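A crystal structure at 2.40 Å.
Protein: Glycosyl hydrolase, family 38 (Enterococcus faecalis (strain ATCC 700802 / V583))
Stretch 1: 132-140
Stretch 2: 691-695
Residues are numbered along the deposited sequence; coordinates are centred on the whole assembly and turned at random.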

# COMPACT_ATOMS: atom_id res chain seq x y z
N ASN A 132 -2.53 28.71 8.11
CA ASN A 132 -2.44 29.05 6.70
C ASN A 132 -1.13 29.77 6.42
O ASN A 132 -0.73 30.67 7.17
CB ASN A 132 -3.63 29.91 6.26
CG ASN A 132 -4.92 29.11 6.19
OD1 ASN A 132 -5.25 28.54 5.15
ND2 ASN A 132 -5.65 29.07 7.30
N MET A 133 -0.47 29.37 5.33
CA MET A 133 0.81 29.95 4.96
C MET A 133 0.68 31.44 4.66
O MET A 133 -0.36 31.92 4.20
CB MET A 133 1.37 29.22 3.73
CG MET A 133 0.43 29.25 2.54
SD MET A 133 1.02 28.35 1.10
CE MET A 133 0.98 26.67 1.69
N GLY A 134 1.76 32.18 4.93
CA GLY A 134 1.74 33.61 4.72
C GLY A 134 1.63 34.01 3.26
O GLY A 134 1.07 35.07 2.95
N GLN A 135 2.16 33.19 2.36
CA GLN A 135 2.15 33.50 0.93
C GLN A 135 0.85 33.10 0.23
O GLN A 135 0.83 33.06 -1.00
CB GLN A 135 3.34 32.82 0.24
CG GLN A 135 4.68 33.50 0.47
CD GLN A 135 4.90 34.71 -0.41
OE1 GLN A 135 3.94 35.34 -0.87
NE2 GLN A 135 6.16 35.05 -0.66
N THR A 136 -0.21 32.80 0.99
CA THR A 136 -1.47 32.41 0.36
C THR A 136 -2.00 33.44 -0.63
O THR A 136 -2.40 33.04 -1.74
CB THR A 136 -2.52 32.10 1.44
OG1 THR A 136 -1.99 31.14 2.37
CG2 THR A 136 -3.78 31.54 0.81
N PRO A 137 -2.04 34.74 -0.32
CA PRO A 137 -2.59 35.69 -1.31
C PRO A 137 -1.85 35.69 -2.64
O PRO A 137 -2.48 35.69 -3.70
CB PRO A 137 -2.47 37.05 -0.60
CG PRO A 137 -2.47 36.71 0.84
CD PRO A 137 -1.72 35.43 0.95
N GLN A 138 -0.51 35.68 -2.61
CA GLN A 138 0.24 35.66 -3.86
C GLN A 138 0.04 34.35 -4.61
O GLN A 138 -0.08 34.34 -5.84
CB GLN A 138 1.72 35.90 -3.59
CG GLN A 138 2.55 36.02 -4.87
CD GLN A 138 4.03 36.16 -4.60
OE1 GLN A 138 4.80 36.56 -5.48
NE2 GLN A 138 4.45 35.82 -3.39
N MET A 139 -0.01 33.23 -3.89
CA MET A 139 -0.19 31.94 -4.54
C MET A 139 -1.60 31.80 -5.11
O MET A 139 -1.79 31.19 -6.17
CB MET A 139 0.11 30.80 -3.57
CG MET A 139 1.56 30.77 -3.10
SD MET A 139 1.95 29.32 -2.10
CE MET A 139 1.63 28.00 -3.27
N MET A 140 -2.60 32.35 -4.43
CA MET A 140 -3.95 32.38 -4.99
C MET A 140 -3.99 33.23 -6.25
O MET A 140 -4.55 32.83 -7.27
CB MET A 140 -4.95 32.91 -3.95
CG MET A 140 -5.15 32.02 -2.73
SD MET A 140 -5.51 30.31 -3.14
CE MET A 140 -4.12 29.49 -2.36
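Stretch 2, residues 691-695: SIYEV

Stretch 2 lies against the turn and the start of the helix of stretch 1 as an irregular segment, folded back so that Ser691 N donates to Glu694 O at 2.8 Å. Ser691 itself points toward stretch 1 but stops short of contact. Ile692 is the nearest in register, its CA 6.5 Å from the CA of Met133. Ile692 CG2 lies 3.5 Å from Met133 SD and 3.8 Å from Met139 SD, and a branched aliphatic chain suits a site lined by two flexible thioethers, one from the turn and one from the helix. At Tyr693 the backbone takes positive phi (54/39). The ring, with chi1 in the m well, turns its edge to Met139: Met139 SD is 3.9 Å from Tyr693 CD2 and 5.2 Å from the centroid of that ring, 82° off the normal. The carbonyl of Tyr693 provides the polar anchor, accepting a hydrogen bond from Gln135 NE2 (2.9 Å to O). Gln135, the N-cap residue, is long enough to reach that carbonyl while its CG packs 3.7 Å from CB of Glu694. The extended Glu694 side chain brings OE2 to 3.6 Å from Gly134 CA. Glycine suits this spot, since an ideal CB there would lie 2.7 Å from Glu694 OE2, a clash. Val695 makes no contact and lies beyond reach of stretch 1.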

# COMPACT_ATOMS: atom_id res chain seq x y z
N SER A 691 9.42 28.69 5.30
CA SER A 691 8.02 28.34 5.11
C SER A 691 7.75 28.02 3.64
O SER A 691 8.56 27.36 2.99
CB SER A 691 7.11 29.47 5.59
OG SER A 691 5.75 29.06 5.61
N ILE A 692 6.62 28.48 3.12
CA ILE A 692 6.22 28.21 1.74
C ILE A 692 6.55 29.44 0.91
O ILE A 692 5.85 30.46 0.98
CB ILE A 692 4.73 27.85 1.65
CG1 ILE A 692 4.43 26.66 2.57
CG2 ILE A 692 4.35 27.54 0.21
CD1 ILE A 692 5.31 25.46 2.31
N TYR A 693 7.61 29.34 0.10
CA TYR A 693 8.08 30.45 -0.74
C TYR A 693 8.32 31.70 0.10
O TYR A 693 8.04 32.82 -0.34
CB TYR A 693 7.09 30.74 -1.87
CG TYR A 693 6.95 29.63 -2.89
CD1 TYR A 693 8.00 29.27 -3.72
CD2 TYR A 693 5.74 28.96 -3.04
CE1 TYR A 693 7.87 28.27 -4.65
CE2 TYR A 693 5.60 27.95 -3.98
CZ TYR A 693 6.66 27.61 -4.78
OH TYR A 693 6.53 26.61 -5.71
N GLU A 694 8.85 31.52 1.30
CA GLU A 694 8.91 32.62 2.25
C GLU A 694 9.84 32.26 3.40
O GLU A 694 9.80 31.13 3.91
CB GLU A 694 7.51 32.95 2.78
CG GLU A 694 7.48 33.82 4.02
CD GLU A 694 6.07 33.99 4.55
OE1 GLU A 694 5.69 35.13 4.89
OE2 GLU A 694 5.33 32.98 4.63
N VAL A 695 10.67 33.21 3.80
CA VAL A 695 11.40 33.16 5.06
C VAL A 695 10.61 34.04 6.03
O VAL A 695 10.75 35.26 6.04
CB VAL A 695 12.85 33.62 4.92
CG1 VAL A 695 13.53 33.65 6.28
CG2 VAL A 695 13.60 32.71 3.97